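PDB 4ZXO: glycosyl hydrolase family 26 from Bacteroides ovatus, which hydrolyses the beta-mannosidic backbone of mannans as an endo-acting family 26 beta-mannanase, probably serving galactomannan breakdown. Local coordinates for residues G26-H31 and D338-Y343; W138-A143 and N192-L197; T186-T191 and V203-S208. All blocks are in the same frame, centred on the assembly; numbering follows the deposited sequence. Where two conformers were deposited one is given.

Overall arrangement
The chain folds as a TIM barrel, and the contacts sample it from its wall to its outer shell. Contacts 1 and 3 both reach the parallel sheet, through strands 27-32 and 203-207, with centres about 23 Å apart and no touch between them. Contacts 2 and 3 share helix 181-197: their centres lie about 10 Å apart, and their segments alternate along the chain; helix 181-197 packs inward on strand 203-207 and side by side with helix 132-147 in the outer shell. Contact 1 is about 28 Å from contact 2, centre to centre. It brings residues 338-343, from near the C-terminal end of the chain, back to the first barrel strand, with both other contacts falling in the sequence between.

Contact 1. Residues G26-H31 and D338-Y343; sequences GILFGH and DNFELY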
loop_
_atom_site.group_PDB
_atom_site.type_symbol
_atom_site.label_atom_id
_atom_site.label_comp_id
_atom_site.label_asym_id
_atom_site.label_seq_id
_atom_site.Cartn_x
_atom_site.Cartn_y
_atom_site.Cartn_z
ATOM N N GLY A 26 -12.085 -13.515 2.294
ATOM C CA GLY A 26 -11.487 -12.997 3.529
ATOM C C GLY A 26 -10.557 -11.839 3.215
ATOM O O GLY A 26 -10.513 -11.360 2.076
ATOM N N ILE A 27 -9.809 -11.440 4.231
ATOM C CA ILE A 27 -8.981 -10.230 4.214
ATOM C C ILE A 27 -7.512 -10.624 4.290
ATOM O O ILE A 27 -7.086 -11.176 5.301
ATOM C CB ILE A 27 -9.294 -9.313 5.405
ATOM C CG1 ILE A 27 -10.785 -8.989 5.537
ATOM C CG2 ILE A 27 -8.514 -7.998 5.258
ATOM C CD1 ILE A 27 -11.157 -8.232 6.806
ATOM N N LEU A 28 -6.726 -10.353 3.252
ATOM C CA LEU A 28 -5.278 -10.620 3.356
ATOM C C LEU A 28 -4.639 -9.752 4.376
ATOM O O LEU A 28 -4.904 -8.566 4.405
ATOM C CB LEU A 28 -4.598 -10.381 1.997
ATOM C CG LEU A 28 -5.031 -11.340 0.865
ATOM C CD1 LEU A 28 -4.768 -10.672 -0.530
ATOM C CD2 LEU A 28 -4.315 -12.671 1.000
ATOM N N PHE A 29 -3.768 -10.325 5.208
ATOM C CA PHE A 29 -3.035 -9.516 6.158
ATOM C C PHE A 29 -1.699 -9.074 5.600
ATOM O O PHE A 29 -0.968 -9.904 5.028
ATOM C CB PHE A 29 -2.789 -10.279 7.448
ATOM C CG PHE A 29 -2.134 -9.419 8.507
ATOM C CD1 PHE A 29 -2.879 -8.447 9.196
ATOM C CD2 PHE A 29 -0.780 -9.496 8.747
ATOM C CE1 PHE A 29 -2.259 -7.597 10.154
ATOM C CE2 PHE A 29 -0.172 -8.652 9.695
ATOM C CZ PHE A 29 -0.905 -7.716 10.402
ATOM N N GLY A 30 -1.349 -7.794 5.833
ATOM C CA GLY A 30 -0.170 -7.192 5.267
ATOM C C GLY A 30 0.769 -6.536 6.277
ATOM O O GLY A 30 0.333 -6.059 7.331
ATOM N N HIS A 31 2.042 -6.446 5.904
ATOM C CA HIS A 31 3.007 -5.730 6.699
ATOM C C HIS A 31 4.048 -5.077 5.778
ATOM O O HIS A 31 4.620 -5.739 4.892
ATOM C CB HIS A 31 3.679 -6.718 7.659
ATOM C CG HIS A 31 4.659 -6.077 8.620
ATOM N ND1 HIS A 31 5.838 -6.696 8.992
ATOM C CD2 HIS A 31 4.618 -4.899 9.293
ATOM C CE1 HIS A 31 6.490 -5.924 9.853
ATOM N NE2 HIS A 31 5.780 -4.811 10.033
ATOM N N ASP A 338 -2.958 -20.000 3.342
ATOM C CA ASP A 338 -4.417 -20.080 3.440
ATOM C C ASP A 338 -5.079 -20.258 2.074
ATOM O O ASP A 338 -4.394 -20.300 1.046
ATOM C CB ASP A 338 -4.934 -18.843 4.162
ATOM C CG ASP A 338 -4.465 -18.798 5.629
ATOM O OD1 ASP A 338 -4.167 -19.868 6.195
ATOM O OD2 ASP A 338 -4.395 -17.717 6.237
ATOM N N ASN A 339 -6.406 -20.391 2.059
ATOM C CA ASN A 339 -7.103 -20.844 0.864
ATOM C C ASN A 339 -7.420 -19.712 -0.091
ATOM O O ASN A 339 -8.581 -19.232 -0.151
ATOM C CB ASN A 339 -8.385 -21.556 1.256
ATOM C CG ASN A 339 -9.067 -22.220 0.086
ATOM O OD1 ASN A 339 -8.440 -22.505 -0.939
ATOM N ND2 ASN A 339 -10.332 -22.492 0.235
ATOM N N PHE A 340 -6.396 -19.284 -0.827
ATOM C CA PHE A 340 -6.590 -18.318 -1.897
ATOM C C PHE A 340 -5.518 -18.612 -2.944
ATOM O O PHE A 340 -4.511 -19.234 -2.621
ATOM C CB PHE A 340 -6.493 -16.860 -1.368
ATOM C CG PHE A 340 -5.161 -16.553 -0.750
ATOM C CD1 PHE A 340 -4.104 -16.083 -1.525
ATOM C CD2 PHE A 340 -4.962 -16.718 0.608
ATOM C CE1 PHE A 340 -2.837 -15.833 -0.978
ATOM C CE2 PHE A 340 -3.709 -16.458 1.174
ATOM C CZ PHE A 340 -2.654 -15.989 0.396
ATOM N N GLU A 341 -5.749 -18.214 -4.190
ATOM C CA GLU A 341 -4.748 -18.345 -5.253
ATOM C C GLU A 341 -4.921 -17.069 -6.058
ATOM O O GLU A 341 -5.822 -16.961 -6.907
ATOM C CB GLU A 341 -4.970 -19.585 -6.138
ATOM C CG GLU A 341 -4.811 -20.870 -5.346
ATOM C CD GLU A 341 -5.097 -22.071 -6.194
ATOM O OE1 GLU A 341 -6.292 -22.500 -6.286
ATOM O OE2 GLU A 341 -4.122 -22.589 -6.774
ATOM N N LEU A 342 -4.082 -16.089 -5.776
ATOM C CA LEU A 342 -4.260 -14.752 -6.321
ATOM C C LEU A 342 -4.035 -14.633 -7.825
ATOM O O LEU A 342 -4.565 -13.737 -8.435
ATOM C CB LEU A 342 -3.310 -13.825 -5.615
ATOM C CG LEU A 342 -3.441 -13.720 -4.095
ATOM C CD1 LEU A 342 -2.397 -12.688 -3.614
ATOM C CD2 LEU A 342 -4.844 -13.240 -3.772
ATOM N N TYR A 343 -3.281 -15.559 -8.431
ATOM C CA TYR A 343 -2.807 -15.308 -9.768
ATOM C C TYR A 343 -3.436 -16.317 -10.720
ATOM O O TYR A 343 -2.989 -16.421 -11.832
ATOM C CB TYR A 343 -1.289 -15.366 -9.806
ATOM C CG TYR A 343 -0.720 -14.413 -8.815
ATOM C CD1 TYR A 343 -0.908 -13.038 -8.983
ATOM C CD2 TYR A 343 -0.031 -14.862 -7.688
ATOM C CE1 TYR A 343 -0.430 -12.138 -8.062
ATOM C CE2 TYR A 343 0.466 -13.954 -6.754
ATOM C CZ TYR A 343 0.256 -12.601 -6.953
ATOM O OH TYR A 343 0.774 -11.705 -6.028
#
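Leu28 divides its two methyl groups between two partners. CD2 sits over the middle of the Phe340 ring, a CH-pi contact in which CD2 is 3.8 Å from the ring centroid and only 13° off the ring normal. The methyl is therefore almost evenly placed above the six carbons, CZ and CE2 coming slightly nearest, rather than pushed against an edge. The two side chains cross at a slant. Phe340 can offer its face because its first torsion (chi1 60°) sets CG between the backbone N and the carbonyl carbon, which folds the ring back over its own chain beneath the leucine.

The other methyl does something different. Leu28 CD1 and Leu342 CD2 approach end on, 4.1 Å apart, a looser meeting of branch tips. Leu342 in turn lays its CB over the face of the Tyr343 ring, whose OH hydrogen-bonds to Gly96 O. No hydrogen bond joins the two segments; the contact is wholly apolar, and its small interface depends on one leucine reaching out of the strand.

That strand, 27-32, is part of the barrel wall: Leu28 bonds through its backbone to Ser296 and Val298 of strand 295-300, while Ile27 bonds to Lys332 and Leu334 alongside. Leu28 also touches Tyr297, and both it and Phe340 touch Leu334 of strand 333-334. Near the start of the strand, the end away from the usual TIM-barrel active site, residues 338-343 thus run over this apolar patch, with Leu342 and Tyr343 resting on Leu15 of helix 10-19.

Contact 2. Residues W138-A143 and N192-L197; sequences WIDRVA and NDRLRL
Asp140 and Arg194 form the polar half of this helix pair, a two-pronged salt bridge. Arg194 presents its guanidinium side-on: NE bonds to Asp140 OD1 at 2.9 Å, and NH2 to Asp140 OD2 at 2.8 Å. The second bond is nearly straight (171°) and uses the syn lone pair of OD2; at OD1 the donor also comes on the syn side but somewhat above the carboxylate plane. The two flat groups are close to coplanar, so the paired bonds restrain both from turning. Bends at chi2 and chi3 curl the arginine chain back to reach a carboxylate on the adjoining helix.

The apolar half lies alongside. Ile139 CG2, anti to its own backbone N, presses against Arg194 CB at 3.6 Å, crossing the arginine stem at about a right angle. Farther along, Ala143 CB meets Leu195 CD2 at 4.0 Å, the small alanine letting the backbones draw near.

The axes of segments 138-143 and 192-197 cross at -47° and come within 9.2 Å. Helices 132-147 and 181-197 lie side by side in the outer shell of the barrel, where Arg194 also touches Leu136 and Leu195 touches Leu146, both of helix 132-147.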
loop_
_atom_site.group_PDB
_atom_site.type_symbol
_atom_site.label_atom_id
_atom_site.label_comp_id
_atom_site.label_asym_id
_atom_site.label_seq_id
_atom_site.Cartn_x
_atom_site.Cartn_y
_atom_site.Cartn_z
ATOM N N TRP A 138 11.326 10.794 -13.555
ATOM C CA TRP A 138 11.190 10.132 -12.249
ATOM C C TRP A 138 10.170 9.001 -12.322
ATOM O O TRP A 138 10.423 7.919 -11.840
ATOM C CB TRP A 138 10.790 11.146 -11.168
ATOM C CG TRP A 138 11.966 12.036 -10.759
ATOM C CD1 TRP A 138 13.201 12.149 -11.356
ATOM C CD2 TRP A 138 11.977 12.871 -9.630
ATOM N NE1 TRP A 138 13.983 13.027 -10.634
ATOM C CE2 TRP A 138 13.260 13.464 -9.549
ATOM C CE3 TRP A 138 11.023 13.126 -8.626
ATOM C CZ2 TRP A 138 13.621 14.339 -8.520
ATOM C CZ3 TRP A 138 11.357 14.027 -7.585
ATOM C CH2 TRP A 138 12.665 14.609 -7.529
ATOM N N ILE A 139 9.029 9.251 -12.969
ATOM C CA ILE A 139 8.019 8.222 -13.093
ATOM C C ILE A 139 8.604 7.071 -13.957
ATOM O O ILE A 139 8.373 5.911 -13.643
ATOM C CB ILE A 139 6.728 8.761 -13.680
ATOM C CG1 ILE A 139 6.065 9.767 -12.699
ATOM C CG2 ILE A 139 5.743 7.624 -13.980
ATOM C CD1 ILE A 139 5.008 10.718 -13.395
ATOM N N ASP A 140 9.391 7.389 -14.983
ATOM C CA ASP A 140 9.970 6.382 -15.849
ATOM C C ASP A 140 10.933 5.510 -15.056
ATOM O O ASP A 140 11.079 4.322 -15.340
ATOM C CB ASP A 140 10.704 7.035 -17.047
ATOM C CG ASP A 140 9.753 7.561 -18.085
ATOM O OD1 ASP A 140 8.508 7.354 -17.972
ATOM O OD2 ASP A 140 10.248 8.088 -19.103
ATOM N N ARG A 141 11.569 6.078 -14.039
ATOM C CA ARG A 141 12.490 5.300 -13.188
ATOM C C ARG A 141 11.704 4.297 -12.367
ATOM O O ARG A 141 12.112 3.128 -12.215
ATOM C CB ARG A 141 13.340 6.240 -12.271
ATOM C CG ARG A 141 14.442 7.006 -13.102
ATOM C CD ARG A 141 15.254 8.120 -12.368
ATOM N NE ARG A 141 16.602 8.166 -12.946
ATOM C CZ ARG A 141 17.514 9.108 -12.717
ATOM N NH1 ARG A 141 18.713 8.980 -13.286
ATOM N NH2 ARG A 141 17.255 10.162 -11.913
ATOM N N VAL A 142 10.556 4.720 -11.841
ATOM C CA VAL A 142 9.621 3.754 -11.238
ATOM C C VAL A 142 9.176 2.697 -12.259
ATOM O O VAL A 142 9.169 1.487 -11.973
ATOM C CB VAL A 142 8.368 4.487 -10.686
ATOM C CG1 VAL A 142 7.265 3.458 -10.312
ATOM C CG2 VAL A 142 8.765 5.343 -9.475
ATOM N N ALA A 143 8.805 3.133 -13.467
ATOM C CA ALA A 143 8.363 2.169 -14.494
ATOM C C ALA A 143 9.433 1.092 -14.767
ATOM O O ALA A 143 9.135 -0.132 -14.796
ATOM C CB ALA A 143 7.993 2.912 -15.781
ATOM N N ASN A 192 -0.097 7.445 -14.763
ATOM C CA ASN A 192 -0.698 6.362 -15.553
ATOM C C ASN A 192 -0.201 6.406 -16.974
ATOM O O ASN A 192 0.110 5.363 -17.559
ATOM C CB ASN A 192 -2.204 6.480 -15.497
ATOM C CG ASN A 192 -2.894 5.399 -16.263
ATOM O OD1 ASN A 192 -2.785 4.213 -15.928
ATOM N ND2 ASN A 192 -3.646 5.798 -17.295
ATOM N N ASP A 193 -0.067 7.609 -17.541
ATOM C CA ASP A 193 0.377 7.695 -18.939
ATOM C C ASP A 193 1.776 7.132 -19.132
ATOM O O ASP A 193 2.063 6.405 -20.097
ATOM C CB ASP A 193 0.340 9.150 -19.426
ATOM C CG ASP A 193 -1.085 9.676 -19.598
ATOM O OD1 ASP A 193 -2.051 8.871 -19.581
ATOM O OD2 ASP A 193 -1.228 10.916 -19.734
ATOM N N ARG A 194 2.667 7.476 -18.215
ATOM C CA ARG A 194 4.025 7.014 -18.399
ATOM C C ARG A 194 4.097 5.511 -18.160
ATOM O O ARG A 194 4.813 4.771 -18.894
ATOM C CB ARG A 194 5.032 7.726 -17.480
ATOM C CG ARG A 194 5.200 9.178 -17.669
ATOM C CD ARG A 194 5.479 9.534 -19.112
ATOM N NE ARG A 194 6.823 9.171 -19.515
ATOM C CZ ARG A 194 7.255 9.333 -20.771
ATOM N NH1 ARG A 194 6.454 9.854 -21.705
ATOM N NH2 ARG A 194 8.485 8.957 -21.112
ATOM N N LEU A 195 3.354 5.017 -17.162
ATOM C CA LEU A 195 3.398 3.580 -16.977
ATOM C C LEU A 195 2.891 2.873 -18.220
ATOM O O LEU A 195 3.458 1.867 -18.677
ATOM C CB LEU A 195 2.569 3.185 -15.760
ATOM C CG LEU A 195 3.094 3.695 -14.421
ATOM C CD1 LEU A 195 2.073 3.345 -13.311
ATOM C CD2 LEU A 195 4.397 3.018 -14.077
ATOM N N ARG A 196 1.813 3.383 -18.780
ATOM C CA ARG A 196 1.279 2.725 -19.989
ATOM C C ARG A 196 2.207 2.781 -21.198
ATOM O O ARG A 196 2.344 1.796 -21.931
ATOM C CB ARG A 196 -0.049 3.330 -20.403
ATOM C CG ARG A 196 -1.180 3.022 -19.469
ATOM C CD ARG A 196 -2.415 3.738 -19.932
ATOM N NE ARG A 196 -2.931 3.146 -21.159
ATOM C CZ ARG A 196 -3.674 3.811 -22.017
ATOM N NH1 ARG A 196 -3.946 5.099 -21.770
ATOM N NH2 ARG A 196 -4.116 3.200 -23.116
ATOM N N LEU A 197 2.818 3.938 -21.413
ATOM C CA LEU A 197 3.747 4.070 -22.524
ATOM C C LEU A 197 4.896 3.078 -22.401
ATOM O O LEU A 197 5.326 2.506 -23.402
ATOM C CB LEU A 197 4.306 5.477 -22.598
ATOM C CG LEU A 197 3.504 6.593 -23.245
ATOM C CD1 LEU A 197 4.102 7.939 -22.872
ATOM C CD2 LEU A 197 3.477 6.437 -24.745
#

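Contact 3. Residues T186-T191 and V203-S208; sequences TLWRMT and VLLAYS
Trp188 carries most of this contact, driving its indole from helix 186-191 into the strand 203-207 beneath it. The six-membered end of the ring leads. At the ring edge, CH2 faces the carbonyl oxygen of Ala206, 3.3 Å away and near the ring plane, and CZ2 lies a little farther from the same oxygen. Its first torsion, -85°, puts CG beside the backbone N and turns the ring down off the helix.

Leu205 flanks that end. Its CB and CD1 both approach Trp188 CZ3, the CB at 4.0 Å, and the two side chains slide past each other in opposite directions. At the pyrrole end, Trp188 NE1 comes to the edge of the Tyr207 ring, near its plane, 4.5 Å from Tyr207 CD1. The polar ends of both rings are engaged elsewhere: Trp188 NE1 hydrogen-bonds to Tyr184 OH, and Tyr207 OH to Tyr219 O.

With an alanine at Trp188, the indole's filling between helix and strand would probably be lost, leaving a gap beside Leu205 and Tyr184 OH without its indole donor.

Helix and strand run antiparallel (172°), their axes 11.7 Å apart; with strand 159-162 before them they complete a right-handed beta-alpha-beta crossover unit of the TIM barrel. No hydrogen bond crosses between the segments, so the cohesion is mainly apolar. Ala206 O, a polar atom the strand presents to the indole, meets ring C-H groups rather than the pi face, an arrangement that suits the weakly positive rim of an aromatic ring.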
loop_
_atom_site.group_PDB
_atom_site.type_symbol
_atom_site.label_atom_id
_atom_site.label_comp_id
_atom_site.label_asym_id
_atom_site.label_seq_id
_atom_site.Cartn_x
_atom_site.Cartn_y
_atom_site.Cartn_z
ATOM N N THR A 186 -4.058 15.510 -12.304
ATOM C CA THR A 186 -3.067 15.463 -13.385
ATOM C C THR A 186 -1.829 14.664 -12.980
ATOM O O THR A 186 -1.264 13.966 -13.833
ATOM C CB THR A 186 -2.663 16.872 -13.809
ATOM O OG1 THR A 186 -3.846 17.556 -14.218
ATOM C CG2 THR A 186 -1.669 16.847 -14.979
ATOM N N LEU A 187 -1.436 14.706 -11.703
ATOM C CA LEU A 187 -0.330 13.832 -11.254
ATOM C C LEU A 187 -0.635 12.386 -11.564
ATOM O O LEU A 187 0.196 11.647 -12.049
ATOM C CB LEU A 187 -0.079 13.905 -9.756
ATOM C CG LEU A 187 0.690 15.111 -9.251
ATOM C CD1 LEU A 187 0.752 15.054 -7.738
ATOM C CD2 LEU A 187 2.058 15.161 -9.909
ATOM N N TRP A 188 -1.847 11.984 -11.236
ATOM C CA TRP A 188 -2.271 10.638 -11.511
ATOM C C TRP A 188 -2.312 10.340 -12.991
ATOM O O TRP A 188 -1.837 9.271 -13.406
ATOM C CB TRP A 188 -3.644 10.402 -10.930
ATOM C CG TRP A 188 -3.617 10.000 -9.461
ATOM C CD1 TRP A 188 -3.915 10.776 -8.374
ATOM C CD2 TRP A 188 -3.281 8.704 -8.953
ATOM N NE1 TRP A 188 -3.801 10.037 -7.220
ATOM C CE2 TRP A 188 -3.442 8.754 -7.548
ATOM C CE3 TRP A 188 -2.884 7.493 -9.553
ATOM C CZ2 TRP A 188 -3.188 7.657 -6.726
ATOM C CZ3 TRP A 188 -2.654 6.378 -8.720
ATOM C CH2 TRP A 188 -2.812 6.469 -7.331
ATOM N N ARG A 189 -2.829 11.259 -13.801
ATOM C CA ARG A 189 -2.835 11.015 -15.227
ATOM C C ARG A 189 -1.436 10.906 -15.825
ATOM O O ARG A 189 -1.179 10.006 -16.655
ATOM C CB ARG A 189 -3.637 12.104 -15.916
ATOM C CG ARG A 189 -5.144 11.943 -15.619
ATOM C CD ARG A 189 -6.001 12.615 -16.669
ATOM N NE ARG A 189 -5.631 14.011 -16.770
ATOM C CZ ARG A 189 -6.136 15.013 -16.031
ATOM N NH1 ARG A 189 -5.663 16.235 -16.258
ATOM N NH2 ARG A 189 -7.124 14.808 -15.132
ATOM N N MET A 190 -0.519 11.779 -15.405
ATOM C CA MET A 190 0.898 11.653 -15.831
ATOM C C MET A 190 1.498 10.326 -15.434
ATOM O O MET A 190 2.200 9.686 -16.197
ATOM C CB MET A 190 1.769 12.764 -15.224
ATOM C CG MET A 190 1.517 14.111 -15.799
ATOM S SD MET A 190 2.174 15.436 -14.734
ATOM C CE MET A 190 3.901 15.007 -14.623
ATOM N N THR A 191 1.223 9.898 -14.200
ATOM C CA THR A 191 1.757 8.609 -13.746
ATOM C C THR A 191 1.218 7.466 -14.596
ATOM O O THR A 191 1.972 6.625 -15.091
ATOM C CB THR A 191 1.377 8.396 -12.291
ATOM O OG1 THR A 191 1.871 9.497 -11.489
ATOM C CG2 THR A 191 1.920 7.041 -11.736
ATOM N N VAL A 203 0.694 -3.509 -13.184
ATOM C CA VAL A 203 0.344 -2.651 -12.077
ATOM C C VAL A 203 -1.163 -2.450 -11.921
ATOM O O VAL A 203 -1.864 -2.217 -12.906
ATOM C CB VAL A 203 1.037 -1.297 -12.240
ATOM C CG1 VAL A 203 0.732 -0.392 -11.072
ATOM C CG2 VAL A 203 2.510 -1.524 -12.301
ATOM N N LEU A 204 -1.615 -2.536 -10.678
ATOM C CA LEU A 204 -2.939 -2.072 -10.261
ATOM C C LEU A 204 -2.702 -0.803 -9.462
ATOM O O LEU A 204 -1.812 -0.789 -8.629
ATOM C CB LEU A 204 -3.650 -3.085 -9.374
ATOM C CG LEU A 204 -3.853 -4.421 -10.107
ATOM C CD1 LEU A 204 -4.494 -5.423 -9.185
ATOM C CD2 LEU A 204 -4.710 -4.209 -11.352
ATOM N N LEU A 205 -3.502 0.227 -9.662
ATOM C CA LEU A 205 -3.275 1.490 -8.934
ATOM C C LEU A 205 -4.226 1.653 -7.765
ATOM O O LEU A 205 -5.433 1.456 -7.918
ATOM C CB LEU A 205 -3.442 2.694 -9.909
ATOM C CG LEU A 205 -2.352 2.746 -10.968
ATOM C CD1 LEU A 205 -2.626 3.922 -11.927
ATOM C CD2 LEU A 205 -0.922 2.841 -10.363
ATOM N N ALA A 206 -3.720 2.044 -6.597
ATOM C CA ALA A 206 -4.571 2.207 -5.412
ATOM C C ALA A 206 -4.563 3.672 -4.963
ATOM O O ALA A 206 -3.491 4.319 -4.870
ATOM C CB ALA A 206 -4.069 1.304 -4.234
ATOM N N TYR A 207 -5.758 4.139 -4.659
ATOM C CA TYR A 207 -6.038 5.477 -4.171
ATOM C C TYR A 207 -6.168 5.409 -2.664
ATOM O O TYR A 207 -6.835 4.490 -2.166
ATOM C CB TYR A 207 -7.338 5.922 -4.830
ATOM C CG TYR A 207 -7.929 7.272 -4.536
ATOM C CD1 TYR A 207 -7.409 8.430 -5.137
ATOM C CD2 TYR A 207 -9.106 7.383 -3.764
ATOM C CE1 TYR A 207 -8.014 9.675 -4.944
ATOM C CE2 TYR A 207 -9.718 8.611 -3.552
ATOM C CZ TYR A 207 -9.189 9.763 -4.186
ATOM O OH TYR A 207 -9.733 11.009 -4.017
ATOM N N SER A 208 -5.533 6.311 -1.897
ATOM C CA SER A 208 -5.460 6.055 -0.433
ATOM C C SER A 208 -5.322 7.309 0.442
ATOM O O SER A 208 -4.315 7.508 1.132
ATOM C CB SER A 208 -4.304 5.050 -0.128
ATOM O OG SER A 208 -3.017 5.531 -0.498
#